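PDB 6E1R: tailspike protein from Acinetobacter phage vB_ApiP_P1, which probably binds and degrades the capsular polysaccharide of Acinetobacter baumannii as a trimeric hydrolase on the phage tail. Local coordinates for residues A[194-198]-A[217-221]; A[201-205]-A[228-232]; A[239-243]-A[269-273]; A[303-309]-A[334-340]; A[452-457]-A[549-554]. All coordinates share one frame; numbering follows the deposited sequence.

In the fold
Contacts 1 to 4 lie in the parallel beta-helix that forms the long body of the chain, each pairing neighbouring coils, whereas contact 5 belongs to the separate antiparallel C-terminal domain. Along the chain contacts 1 and 2 interlock, their segments alternating, because both join the same two coils, one at a corner and one at the following loops; their centres are about 20 Å apart. Contacts 3 and 4 follow in series, their centres about 25 Å apart. Contact 5 lies about 46 to 67 Å from the others, centre to centre. Contacts 1 and 4 touch both other subunits and contact 5 the third, so coil-to-coil pairing and trimer assembly use some of the same segments.

Contact 1 (A[194-198]-A[217-221]); sequences TFDHC and FQKCD
His197 and Lys219 both take left-handed backbone angles, so that two neighbouring turns of chain bend at matching corners. There the CB of Lys219 sits over one face of the His197 ring, 4.0 Å from its centroid, a CH-pi contact displaced toward the rim. Beyond it the lysine chain runs on extended to a second subunit, where NZ forms a salt bridge with Asp216 and a hydrogen bond with the backbone of Ser193. His197 NE2 bonds Thr194 OG1 of that same subunit. Before the corner the backbones pair in parallel: Gln218 N donates almost straight to Phe195 O at 2.8 Å, and His197 N donates to Gln218 O at 2.7 Å. Past the corner Asp221 N reaches Cys198 O at 3.1 Å, closing the pairing on the next side. Inward, the Phe195 and Phe217 rings lie side by side with planes only 8° apart, slid so that they barely overlap, and CD1 of Phe195 comes 3.5 Å from CE2 of Phe217. Both rings swing to the same side because each CG is anti to its carbonyl carbon (chi1 near -65°). Cys220 SG fills in beside them, 3.6 Å from Phe195 CB. Phe166 and Phe253 continue the aromatic row on the flanking coils. An internal phenylalanine file beside left-handed corners that match on neighbouring coils is characteristic of the parallel beta-helix, the fold of many phage tailspikes.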
# COMPACT_ATOMS: atom_id res chain seq x y z
N THR A 194 -18.10 -10.72 -2.13
CA THR A 194 -17.76 -9.57 -1.30
C THR A 194 -18.41 -9.76 0.06
O THR A 194 -19.60 -10.07 0.15
CB THR A 194 -18.24 -8.25 -1.93
OG1 THR A 194 -17.61 -8.08 -3.21
CG2 THR A 194 -17.89 -7.07 -1.03
N PHE A 195 -17.63 -9.58 1.12
CA PHE A 195 -18.11 -9.66 2.50
C PHE A 195 -18.00 -8.27 3.10
O PHE A 195 -16.92 -7.83 3.48
CB PHE A 195 -17.33 -10.70 3.29
CG PHE A 195 -17.48 -12.10 2.78
CD1 PHE A 195 -16.66 -12.58 1.77
CD2 PHE A 195 -18.47 -12.93 3.29
CE1 PHE A 195 -16.81 -13.87 1.29
CE2 PHE A 195 -18.62 -14.22 2.81
CZ PHE A 195 -17.79 -14.69 1.81
N ASP A 196 -19.14 -7.57 3.18
CA ASP A 196 -19.19 -6.19 3.64
C ASP A 196 -19.68 -6.17 5.09
O ASP A 196 -20.86 -6.43 5.35
CB ASP A 196 -20.09 -5.35 2.74
CG ASP A 196 -20.12 -3.89 3.13
OD1 ASP A 196 -19.31 -3.47 3.99
OD2 ASP A 196 -20.95 -3.14 2.57
N HIS A 197 -18.78 -5.86 6.02
CA HIS A 197 -19.11 -5.70 7.44
C HIS A 197 -19.80 -6.95 8.00
O HIS A 197 -20.69 -6.86 8.85
CB HIS A 197 -19.98 -4.46 7.67
CG HIS A 197 -19.25 -3.17 7.47
ND1 HIS A 197 -18.86 -2.72 6.22
CD2 HIS A 197 -18.84 -2.22 8.35
CE1 HIS A 197 -18.25 -1.56 6.35
NE2 HIS A 197 -18.22 -1.23 7.63
N CYS A 198 -19.38 -8.12 7.53
CA CYS A 198 -19.92 -9.36 8.06
C CYS A 198 -19.17 -9.77 9.32
O CYS A 198 -17.95 -9.65 9.40
CB CYS A 198 -19.84 -10.48 7.01
SG CYS A 198 -20.92 -10.23 5.57
N PHE A 217 -12.86 -8.51 1.63
CA PHE A 217 -13.49 -8.43 2.94
C PHE A 217 -13.39 -6.99 3.43
O PHE A 217 -12.28 -6.47 3.61
CB PHE A 217 -12.82 -9.38 3.93
CG PHE A 217 -12.98 -10.84 3.59
CD1 PHE A 217 -12.26 -11.41 2.56
CD2 PHE A 217 -13.86 -11.64 4.31
CE1 PHE A 217 -12.40 -12.75 2.25
CE2 PHE A 217 -14.01 -12.98 4.00
CZ PHE A 217 -13.28 -13.53 2.97
N GLN A 218 -14.53 -6.36 3.66
CA GLN A 218 -14.59 -4.95 4.04
C GLN A 218 -15.02 -4.85 5.50
O GLN A 218 -16.21 -4.95 5.82
CB GLN A 218 -15.54 -4.18 3.12
CG GLN A 218 -15.11 -4.18 1.66
CD GLN A 218 -13.81 -3.45 1.43
OE1 GLN A 218 -13.39 -2.62 2.25
NE2 GLN A 218 -13.15 -3.74 0.32
N LYS A 219 -14.04 -4.63 6.37
CA LYS A 219 -14.25 -4.44 7.81
C LYS A 219 -15.09 -5.57 8.40
O LYS A 219 -16.10 -5.35 9.07
CB LYS A 219 -14.86 -3.08 8.11
CG LYS A 219 -14.63 -2.66 9.56
CD LYS A 219 -14.73 -1.16 9.74
CE LYS A 219 -14.26 -0.76 11.13
NZ LYS A 219 -14.05 0.71 11.25
N CYS A 220 -14.67 -6.80 8.12
CA CYS A 220 -15.30 -7.95 8.73
C CYS A 220 -14.67 -8.21 10.10
O CYS A 220 -13.60 -7.70 10.42
CB CYS A 220 -15.16 -9.18 7.84
SG CYS A 220 -16.03 -9.05 6.27
N ASP A 221 -15.36 -9.01 10.91
CA ASP A 221 -14.89 -9.33 12.25
C ASP A 221 -14.92 -10.84 12.43
O ASP A 221 -15.92 -11.49 12.12
CB ASP A 221 -15.75 -8.63 13.31
CG ASP A 221 -15.18 -8.79 14.71
OD1 ASP A 221 -15.10 -9.94 15.19
OD2 ASP A 221 -14.79 -7.77 15.31

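Contact 2 (A[201-205]-A[228-232]); sequences DRSLR and TTNSI
Asn230 supplies the hydrogen bond that crosses this contact: its ND2 donates to Arg202 O at 2.9 Å, lying in the carbonyl plane, while the acceptor in turn lies near the amide plane. Its CG, anti to the backbone N (chi1 -176°), carries the amide across to the other loop. The same ND2 also bonds Gly233 O, so two backbone carbonyls fix the amide. The receiving loop is held by polar bonds of its own. Asp201 OD1 accepts Ser203 N at 2.8 Å through its anti lone pair, an Asx turn, and Ser203 OG at 2.9 Å from above the carboxylate plane, within a type I beta turn from Asp201 to Leu204. The two loops follow successive coils of the parallel beta-helix, after strands 199-200 and 221-222, and are laid one against the other outside the strand pairing.

Van der Waals contact comes at two places: Ser203 CB meets Thr228 CG2 at 3.6 Å, and the CG2 methyl of Ile232 lies against the Arg205 chain, 3.5 Å from NE, the two side chains crossing at about a right angle. Ile232 O lies over one face of the same guanidinium. The Arg205 chain bends at chi2 (59°) and carries NH1 onward to a salt bridge with Asp263.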
# COMPACT_ATOMS: atom_id res chain seq x y z
N ASP A 201 -19.15 -15.02 14.50
CA ASP A 201 -19.14 -15.25 15.94
C ASP A 201 -18.15 -16.35 16.30
O ASP A 201 -17.95 -17.31 15.55
CB ASP A 201 -20.54 -15.61 16.42
CG ASP A 201 -20.70 -15.51 17.92
OD1 ASP A 201 -20.10 -16.34 18.64
OD2 ASP A 201 -21.41 -14.59 18.38
N ARG A 202 -17.53 -16.20 17.47
CA ARG A 202 -16.54 -17.17 17.93
C ARG A 202 -17.15 -18.52 18.27
O ARG A 202 -16.41 -19.49 18.45
CB ARG A 202 -15.80 -16.62 19.14
CG ARG A 202 -14.30 -16.87 19.14
CD ARG A 202 -13.69 -16.50 20.48
NE ARG A 202 -14.21 -15.23 20.98
CZ ARG A 202 -14.22 -14.88 22.27
NH1 ARG A 202 -13.74 -15.72 23.19
NH2 ARG A 202 -14.70 -13.71 22.64
N SER A 203 -18.48 -18.60 18.36
CA SER A 203 -19.15 -19.87 18.59
C SER A 203 -18.97 -20.83 17.42
O SER A 203 -19.07 -22.05 17.61
CB SER A 203 -20.64 -19.65 18.87
OG SER A 203 -21.24 -18.89 17.83
N LEU A 204 -18.71 -20.30 16.23
CA LEU A 204 -18.47 -21.15 15.07
C LEU A 204 -17.18 -21.93 15.23
O LEU A 204 -16.22 -21.47 15.85
CB LEU A 204 -18.40 -20.29 13.80
CG LEU A 204 -19.67 -19.59 13.33
CD1 LEU A 204 -19.34 -18.57 12.26
CD2 LEU A 204 -20.68 -20.61 12.82
N ARG A 205 -17.16 -23.14 14.65
CA ARG A 205 -15.92 -23.90 14.59
C ARG A 205 -14.96 -23.30 13.56
O ARG A 205 -13.76 -23.18 13.82
CB ARG A 205 -16.22 -25.36 14.27
CG ARG A 205 -14.98 -26.25 14.20
CD ARG A 205 -14.20 -26.23 15.50
NE ARG A 205 -13.00 -27.05 15.42
CZ ARG A 205 -11.82 -26.60 15.01
NH1 ARG A 205 -11.68 -25.33 14.65
NH2 ARG A 205 -10.77 -27.41 14.97
N THR A 228 -22.20 -18.05 22.37
CA THR A 228 -22.11 -19.18 23.27
C THR A 228 -20.67 -19.68 23.30
O THR A 228 -19.92 -19.52 22.34
CB THR A 228 -23.07 -20.32 22.86
OG1 THR A 228 -23.07 -21.34 23.87
CG2 THR A 228 -22.67 -20.93 21.53
N THR A 229 -20.30 -20.28 24.43
CA THR A 229 -18.91 -20.68 24.65
C THR A 229 -18.48 -21.76 23.67
O THR A 229 -19.20 -22.73 23.42
CB THR A 229 -18.73 -21.18 26.09
OG1 THR A 229 -20.00 -21.25 26.74
CG2 THR A 229 -17.82 -20.24 26.86
N ASN A 230 -17.28 -21.59 23.12
CA ASN A 230 -16.67 -22.54 22.19
C ASN A 230 -15.48 -23.20 22.88
O ASN A 230 -14.49 -22.54 23.19
CB ASN A 230 -16.24 -21.82 20.91
CG ASN A 230 -15.68 -22.76 19.85
OD1 ASN A 230 -15.23 -23.87 20.15
ND2 ASN A 230 -15.71 -22.32 18.60
N SER A 231 -15.59 -24.51 23.11
CA SER A 231 -14.53 -25.29 23.73
C SER A 231 -13.75 -26.13 22.73
O SER A 231 -12.67 -26.61 23.07
CB SER A 231 -15.11 -26.20 24.81
OG SER A 231 -16.07 -27.09 24.27
N ILE A 232 -14.26 -26.30 21.51
CA ILE A 232 -13.56 -27.13 20.53
C ILE A 232 -12.49 -26.33 19.81
O ILE A 232 -11.38 -26.82 19.59
CB ILE A 232 -14.58 -27.75 19.55
CG1 ILE A 232 -15.59 -28.60 20.31
CG2 ILE A 232 -13.86 -28.57 18.49
CD1 ILE A 232 -16.63 -29.27 19.43

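Contact 3 (A[239-243]-A[269-273]); sequences SLGVV and WDSYG
Ser239 and Trp269 form a single parallel bridge with CA atoms 4.6 Å apart, beyond which the two chains keep much the same heading, 22° apart end to end, although regular pairing is lost. Asp270 takes over from the backbone: its OD1 accepts Gly241 N at 3.0 Å through the syn lone pair. The carboxylate gets there because CG sits between the backbone N and the carbonyl carbon (chi1 59°), turned toward the neighbouring coil. Its other oxygen, OD2, faces the Leu240 branch, 3.4 Å from CD2, with the two side chains at about a right angle. These are adjacent coils of the parallel beta-helix, just past strand 235-239, where the second chain turns a corner at Ser271 and Tyr272. At that corner Ser271 points at the opposite loop and its OG lies 3.1 Å from Gly241 O. Val243 comes alongside with CG2, 3.7 Å from Ser271 CA and at the edge of the Tyr272 ring, whose OH bonds Asn323 N. Ser239 and Trp269 point to one face of the sheet, but the indole leads away; Trp269 NE1 donates to Gly273 O at 3.1 Å from above the carbonyl plane, and the ring stacks on Trp276.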
# COMPACT_ATOMS: atom_id res chain seq x y z
N SER A 239 -9.19 -22.26 3.69
CA SER A 239 -9.47 -22.42 2.27
C SER A 239 -8.58 -23.55 1.76
O SER A 239 -7.38 -23.38 1.57
CB SER A 239 -9.21 -21.12 1.51
OG SER A 239 -9.98 -20.06 2.06
N LEU A 240 -9.19 -24.71 1.54
CA LEU A 240 -8.48 -25.88 1.02
C LEU A 240 -8.91 -26.12 -0.42
O LEU A 240 -10.11 -26.25 -0.70
CB LEU A 240 -8.76 -27.11 1.88
CG LEU A 240 -8.44 -26.97 3.37
CD1 LEU A 240 -8.53 -28.31 4.08
CD2 LEU A 240 -7.06 -26.34 3.58
N GLY A 241 -7.94 -26.19 -1.32
CA GLY A 241 -8.23 -26.39 -2.72
C GLY A 241 -7.51 -27.57 -3.33
O GLY A 241 -7.09 -28.49 -2.62
N VAL A 242 -7.36 -27.55 -4.65
CA VAL A 242 -6.65 -28.58 -5.40
C VAL A 242 -5.55 -27.89 -6.21
O VAL A 242 -5.80 -26.87 -6.86
CB VAL A 242 -7.60 -29.36 -6.33
CG1 VAL A 242 -6.84 -30.40 -7.14
CG2 VAL A 242 -8.71 -30.01 -5.52
N VAL A 243 -4.34 -28.46 -6.16
CA VAL A 243 -3.22 -27.85 -6.86
C VAL A 243 -3.48 -27.86 -8.36
O VAL A 243 -3.87 -28.89 -8.93
CB VAL A 243 -1.91 -28.57 -6.51
CG1 VAL A 243 -0.77 -28.06 -7.38
CG2 VAL A 243 -1.58 -28.40 -5.04
N TRP A 269 -4.60 -21.62 4.23
CA TRP A 269 -4.92 -22.01 2.86
C TRP A 269 -3.74 -22.79 2.30
O TRP A 269 -2.60 -22.61 2.73
CB TRP A 269 -5.25 -20.80 1.98
CG TRP A 269 -4.07 -19.99 1.54
CD1 TRP A 269 -3.33 -20.16 0.40
CD2 TRP A 269 -3.51 -18.84 2.20
NE1 TRP A 269 -2.34 -19.21 0.33
CE2 TRP A 269 -2.43 -18.39 1.42
CE3 TRP A 269 -3.81 -18.17 3.39
CZ2 TRP A 269 -1.65 -17.29 1.78
CZ3 TRP A 269 -3.04 -17.08 3.75
CH2 TRP A 269 -1.97 -16.65 2.95
N ASP A 270 -4.03 -23.65 1.33
CA ASP A 270 -3.03 -24.55 0.78
C ASP A 270 -3.02 -24.42 -0.74
O ASP A 270 -3.46 -23.42 -1.32
CB ASP A 270 -3.30 -25.99 1.24
CG ASP A 270 -4.67 -26.50 0.82
OD1 ASP A 270 -5.41 -25.75 0.15
OD2 ASP A 270 -5.01 -27.65 1.16
N SER A 271 -2.49 -25.45 -1.41
CA SER A 271 -2.45 -25.56 -2.87
C SER A 271 -1.67 -24.42 -3.52
O SER A 271 -1.88 -24.12 -4.70
CB SER A 271 -3.87 -25.62 -3.46
OG SER A 271 -4.59 -26.71 -2.90
N TYR A 272 -0.76 -23.80 -2.77
CA TYR A 272 0.06 -22.69 -3.27
C TYR A 272 -0.81 -21.54 -3.75
O TYR A 272 -0.56 -20.94 -4.79
CB TYR A 272 1.02 -23.16 -4.36
CG TYR A 272 1.92 -24.30 -3.92
CD1 TYR A 272 1.54 -25.62 -4.12
CD2 TYR A 272 3.13 -24.04 -3.30
CE1 TYR A 272 2.35 -26.66 -3.71
CE2 TYR A 272 3.95 -25.08 -2.89
CZ TYR A 272 3.56 -26.39 -3.10
OH TYR A 272 4.37 -27.42 -2.69
N GLY A 273 -1.85 -21.23 -2.97
CA GLY A 273 -2.72 -20.12 -3.32
C GLY A 273 -1.98 -18.80 -3.29
O GLY A 273 -1.08 -18.58 -2.48

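Contact 4 (A[303-309]-A[334-340]); sequences FVGGYIE and FQGIHMN
Phe303 sets its ring almost parallel to that of Phe334, the planes 2° apart, but the rings are slid so far that they hardly overlap and meet mainly through CD1 of Phe303 and CE1 of Phe334 at 3.5 Å. Ile337 closes in next to them: with CG1 anti to its carbonyl carbon and a further bend (chi2 -58°), its CD1 turns back onto Phe303 CB at 3.6 Å. Ile308 approaches the Phe334 ring at its edge, CD1 to CE1 3.9 Å, and the same methyl lies 3.7 Å from CE of Met339, modelled as selenomethionine. Phe278 and Phe360 extend the phenylalanine row to either side, an interior aromatic file of the parallel beta-helix. Its two coils are tied by parallel pairing interrupted at matching glycine corners, Gly305 and Gly336. Gln335 N to Phe303 O and Gly305 N to Gln335 O lead up to and into the corner, His338 N to Gly306 O and Ile308 N to His338 O follow it, at 2.8 to 3.0 Å.

On the face away from this interior, Tyr307 and His338 meet obliquely, the tyrosine CD2 3.6 Å from the histidine CB. Glu309 OE1 lies at the edge of the His338 ring, in its plane and 3.3 Å from CD2, with the carboxylate turned nearly upright to the ring. Trimer contacts occupy the polar ends: Tyr307 OH bonds Thr274, and His338 ND1 Ser299, both of the second subunit. Gln335 NE2 bonds Gln335 of the second subunit and OE1 Gln335 of the third, closing a ring of hydrogen bonds among the three amides.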
# COMPACT_ATOMS: atom_id res chain seq x y z
N PHE A 303 1.38 -7.03 4.42
CA PHE A 303 0.59 -6.37 5.45
C PHE A 303 0.85 -4.87 5.34
O PHE A 303 1.92 -4.39 5.71
CB PHE A 303 0.95 -6.88 6.85
CG PHE A 303 0.69 -8.35 7.04
CD1 PHE A 303 1.65 -9.29 6.70
CD2 PHE A 303 -0.51 -8.79 7.57
CE1 PHE A 303 1.41 -10.63 6.88
CE2 PHE A 303 -0.75 -10.14 7.76
CZ PHE A 303 0.21 -11.06 7.41
N VAL A 304 -0.13 -4.14 4.82
CA VAL A 304 0.00 -2.70 4.61
C VAL A 304 -0.77 -2.02 5.74
O VAL A 304 -1.98 -1.81 5.66
CB VAL A 304 -0.50 -2.28 3.23
CG1 VAL A 304 -0.29 -0.79 3.02
CG2 VAL A 304 0.20 -3.08 2.14
N GLY A 305 -0.05 -1.68 6.81
CA GLY A 305 -0.65 -1.07 7.98
C GLY A 305 -1.44 -2.06 8.82
O GLY A 305 -1.86 -3.11 8.32
N GLY A 306 -1.61 -1.76 10.11
CA GLY A 306 -2.45 -2.58 10.96
C GLY A 306 -1.72 -2.96 12.23
O GLY A 306 -0.69 -2.39 12.59
N TYR A 307 -2.28 -3.96 12.92
CA TYR A 307 -1.76 -4.43 14.20
C TYR A 307 -1.57 -5.94 14.17
O TYR A 307 -2.41 -6.67 13.65
CB TYR A 307 -2.70 -4.07 15.36
CG TYR A 307 -2.86 -2.60 15.63
CD1 TYR A 307 -3.67 -1.82 14.82
CD2 TYR A 307 -2.22 -1.99 16.70
CE1 TYR A 307 -3.83 -0.47 15.06
CE2 TYR A 307 -2.37 -0.64 16.95
CZ TYR A 307 -3.18 0.11 16.12
OH TYR A 307 -3.34 1.46 16.36
N ILE A 308 -0.45 -6.39 14.74
CA ILE A 308 -0.24 -7.79 15.06
C ILE A 308 0.36 -7.83 16.46
O ILE A 308 1.58 -7.71 16.63
CB ILE A 308 0.67 -8.50 14.04
CG1 ILE A 308 0.12 -8.35 12.62
CG2 ILE A 308 0.81 -9.98 14.39
CD1 ILE A 308 0.97 -9.02 11.56
N GLU A 309 -0.48 -7.98 17.48
CA GLU A 309 -0.04 -7.82 18.85
C GLU A 309 -0.83 -8.75 19.76
O GLU A 309 -1.76 -9.43 19.33
CB GLU A 309 -0.17 -6.36 19.30
CG GLU A 309 -1.57 -5.79 19.22
CD GLU A 309 -1.65 -4.37 19.74
OE1 GLU A 309 -0.58 -3.75 19.94
OE2 GLU A 309 -2.78 -3.87 19.94
N PHE A 334 6.00 -6.57 5.98
CA PHE A 334 5.28 -5.95 7.09
C PHE A 334 5.51 -4.45 6.97
O PHE A 334 6.49 -3.91 7.49
CB PHE A 334 5.77 -6.50 8.43
CG PHE A 334 5.50 -7.97 8.62
CD1 PHE A 334 4.28 -8.40 9.11
CD2 PHE A 334 6.46 -8.91 8.30
CE1 PHE A 334 4.03 -9.75 9.29
CE2 PHE A 334 6.22 -10.26 8.48
CZ PHE A 334 5.01 -10.68 8.97
N GLN A 335 4.61 -3.77 6.27
CA GLN A 335 4.75 -2.35 5.96
C GLN A 335 4.00 -1.54 7.01
O GLN A 335 2.77 -1.42 6.96
CB GLN A 335 4.25 -2.05 4.55
CG GLN A 335 4.36 -0.59 4.15
CD GLN A 335 4.04 -0.35 2.69
OE1 GLN A 335 4.08 -1.27 1.88
NE2 GLN A 335 3.71 0.89 2.35
N GLY A 336 4.74 -0.99 7.97
CA GLY A 336 4.17 -0.12 8.98
C GLY A 336 3.18 -0.81 9.90
O GLY A 336 2.05 -0.34 10.07
N ILE A 337 3.59 -1.92 10.51
CA ILE A 337 2.72 -2.71 11.37
C ILE A 337 3.07 -2.42 12.82
O ILE A 337 4.25 -2.40 13.20
CB ILE A 337 2.86 -4.21 11.07
CG1 ILE A 337 2.75 -4.46 9.56
CG2 ILE A 337 1.80 -5.01 11.82
CD1 ILE A 337 1.46 -3.97 8.96
N HIS A 338 2.04 -2.19 13.64
CA HIS A 338 2.23 -2.03 15.08
C HIS A 338 2.28 -3.41 15.71
O HIS A 338 1.27 -4.13 15.72
CB HIS A 338 1.11 -1.18 15.67
CG HIS A 338 1.34 -0.80 17.10
ND1 HIS A 338 1.90 0.41 17.47
CD2 HIS A 338 1.09 -1.46 18.25
CE1 HIS A 338 1.98 0.47 18.79
NE2 HIS A 338 1.49 -0.65 19.29
N MSE A 339 3.44 -3.79 16.24
CA MSE A 339 3.63 -5.15 16.74
C MSE A 339 4.11 -5.20 18.18
O MSE A 339 5.30 -5.41 18.45
CB MSE A 339 4.62 -5.90 15.84
CG MSE A 339 4.14 -6.05 14.41
SE MSE A 339 5.47 -6.89 13.25
CE MSE A 339 4.47 -8.47 12.72
N ASN A 340 3.18 -5.03 19.12
CA ASN A 340 3.46 -5.13 20.55
C ASN A 340 3.28 -6.58 20.97
O ASN A 340 2.16 -7.03 21.23
CB ASN A 340 2.55 -4.20 21.34
CG ASN A 340 2.92 -4.13 22.81
OD1 ASN A 340 3.99 -4.58 23.21
ND2 ASN A 340 2.03 -3.56 23.61

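Contact 5 (A[452-457]-A[549-554]); sequences ASLSHP and GNVQAT
Ala452 and Ala553 touch through their methyls at 3.7 Å, and Leu454 lies beside them between Ala553 and Val551, its CB 4.1 Å from CG2 of Val551 and its CD2 4.2 Å from CB of Ala553. Leu468, on a strand of the other sheet, packs on both Leu454 and Val551, so this side faces the inside of the domain. The backbones run antiparallel around that centre. Leu454 and Ala553 form a non-hydrogen-bonded pair, Ser455 and Gln552 a hydrogen-bonded one, in which Gln552 N reaches Ser455 O at 3.0 Å and the return bond is weak.

On the opposite face Gln552 reaches across to the other chain. Its CG is placed between the backbone N and the carbonyl carbon (chi1 61°), and the extended chain beyond brings NE2 to Ser455 OG at 3.1 Å, close to the amide plane. The same amide lies against Pro457, Gln552 CD 3.7 Å from Pro457 CA, and Tyr431 of the third subunit packs on both residues. Farther along, the His456 ring and the Asn550 amide run side by side with planes 9° apart, and Asn550 OD1 bonds Asn471 of the third subunit.

At the outer end the chain terminus joins the pairing: Ser453 N donates to OXT of Thr554 at 2.8 Å, while Thr554 N returns a bond to Ser453 O. The last strand, 552-553, thereby becomes, within this chain, an edge strand of a four-stranded antiparallel sheet whose apolar face meets a five-stranded one, consistent with a beta sandwich at the C-terminal end of the tailspike.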
# COMPACT_ATOMS: atom_id res chain seq x y z
N ALA A 452 45.40 -18.76 -4.63
CA ALA A 452 44.23 -18.25 -5.33
C ALA A 452 44.55 -18.12 -6.81
O ALA A 452 45.71 -18.13 -7.22
CB ALA A 452 43.79 -16.89 -4.76
N SER A 453 43.49 -18.01 -7.61
CA SER A 453 43.60 -17.79 -9.04
C SER A 453 43.43 -16.30 -9.34
O SER A 453 42.54 -15.65 -8.80
CB SER A 453 42.56 -18.60 -9.81
OG SER A 453 42.75 -19.99 -9.62
N LEU A 454 44.29 -15.78 -10.21
CA LEU A 454 44.28 -14.38 -10.59
C LEU A 454 43.71 -14.23 -11.99
O LEU A 454 43.97 -15.05 -12.87
CB LEU A 454 45.68 -13.78 -10.53
CG LEU A 454 46.40 -13.92 -9.18
CD1 LEU A 454 47.78 -13.29 -9.23
CD2 LEU A 454 45.56 -13.31 -8.06
N SER A 455 42.92 -13.18 -12.20
CA SER A 455 42.31 -12.91 -13.49
C SER A 455 41.81 -11.48 -13.52
O SER A 455 41.66 -10.83 -12.49
CB SER A 455 41.16 -13.89 -13.78
OG SER A 455 40.15 -13.79 -12.80
N HIS A 456 41.55 -11.00 -14.73
CA HIS A 456 40.92 -9.69 -14.89
C HIS A 456 39.47 -9.79 -14.44
O HIS A 456 38.76 -10.72 -14.84
CB HIS A 456 41.01 -9.23 -16.34
CG HIS A 456 40.71 -7.78 -16.53
ND1 HIS A 456 39.43 -7.27 -16.46
CD2 HIS A 456 41.52 -6.73 -16.81
CE1 HIS A 456 39.46 -5.96 -16.68
NE2 HIS A 456 40.72 -5.61 -16.89
N PRO A 457 38.99 -8.86 -13.61
CA PRO A 457 37.63 -9.00 -13.06
C PRO A 457 36.52 -8.56 -13.99
O PRO A 457 35.36 -8.91 -13.74
CB PRO A 457 37.67 -8.14 -11.78
CG PRO A 457 38.86 -7.21 -11.95
CD PRO A 457 39.63 -7.60 -13.18
N GLY A 549 42.60 -2.88 -7.96
CA GLY A 549 42.90 -2.67 -9.36
C GLY A 549 42.26 -3.69 -10.27
O GLY A 549 41.20 -4.24 -9.96
N ASN A 550 42.89 -3.95 -11.41
CA ASN A 550 42.35 -4.87 -12.42
C ASN A 550 42.77 -6.32 -12.16
O ASN A 550 43.32 -6.99 -13.04
CB ASN A 550 42.78 -4.42 -13.80
CG ASN A 550 42.19 -3.09 -14.19
OD1 ASN A 550 42.91 -2.16 -14.55
ND2 ASN A 550 40.87 -2.98 -14.12
N VAL A 551 42.51 -6.82 -10.95
CA VAL A 551 42.84 -8.20 -10.61
C VAL A 551 41.89 -8.68 -9.52
O VAL A 551 41.47 -7.90 -8.65
CB VAL A 551 44.32 -8.36 -10.19
CG1 VAL A 551 44.58 -7.68 -8.85
CG2 VAL A 551 44.72 -9.83 -10.15
N GLN A 552 41.54 -9.96 -9.58
CA GLN A 552 40.70 -10.60 -8.58
C GLN A 552 41.28 -11.96 -8.22
O GLN A 552 41.85 -12.64 -9.08
CB GLN A 552 39.26 -10.76 -9.09
CG GLN A 552 39.14 -11.62 -10.34
CD GLN A 552 37.70 -11.90 -10.73
OE1 GLN A 552 36.77 -11.55 -10.00
NE2 GLN A 552 37.52 -12.53 -11.89
N ALA A 553 41.15 -12.34 -6.96
CA ALA A 553 41.64 -13.62 -6.46
C ALA A 553 40.44 -14.51 -6.19
O ALA A 553 39.65 -14.25 -5.28
CB ALA A 553 42.48 -13.43 -5.19
N THR A 554 40.30 -15.57 -6.99
CA THR A 554 39.17 -16.49 -6.86
C THR A 554 39.64 -17.92 -6.65
O THR A 554 38.83 -18.82 -6.43
CB THR A 554 38.26 -16.44 -8.11
OG1 THR A 554 39.00 -16.87 -9.26
CG2 THR A 554 37.75 -15.02 -8.34
OXT THR A 554 40.83 -18.22 -6.70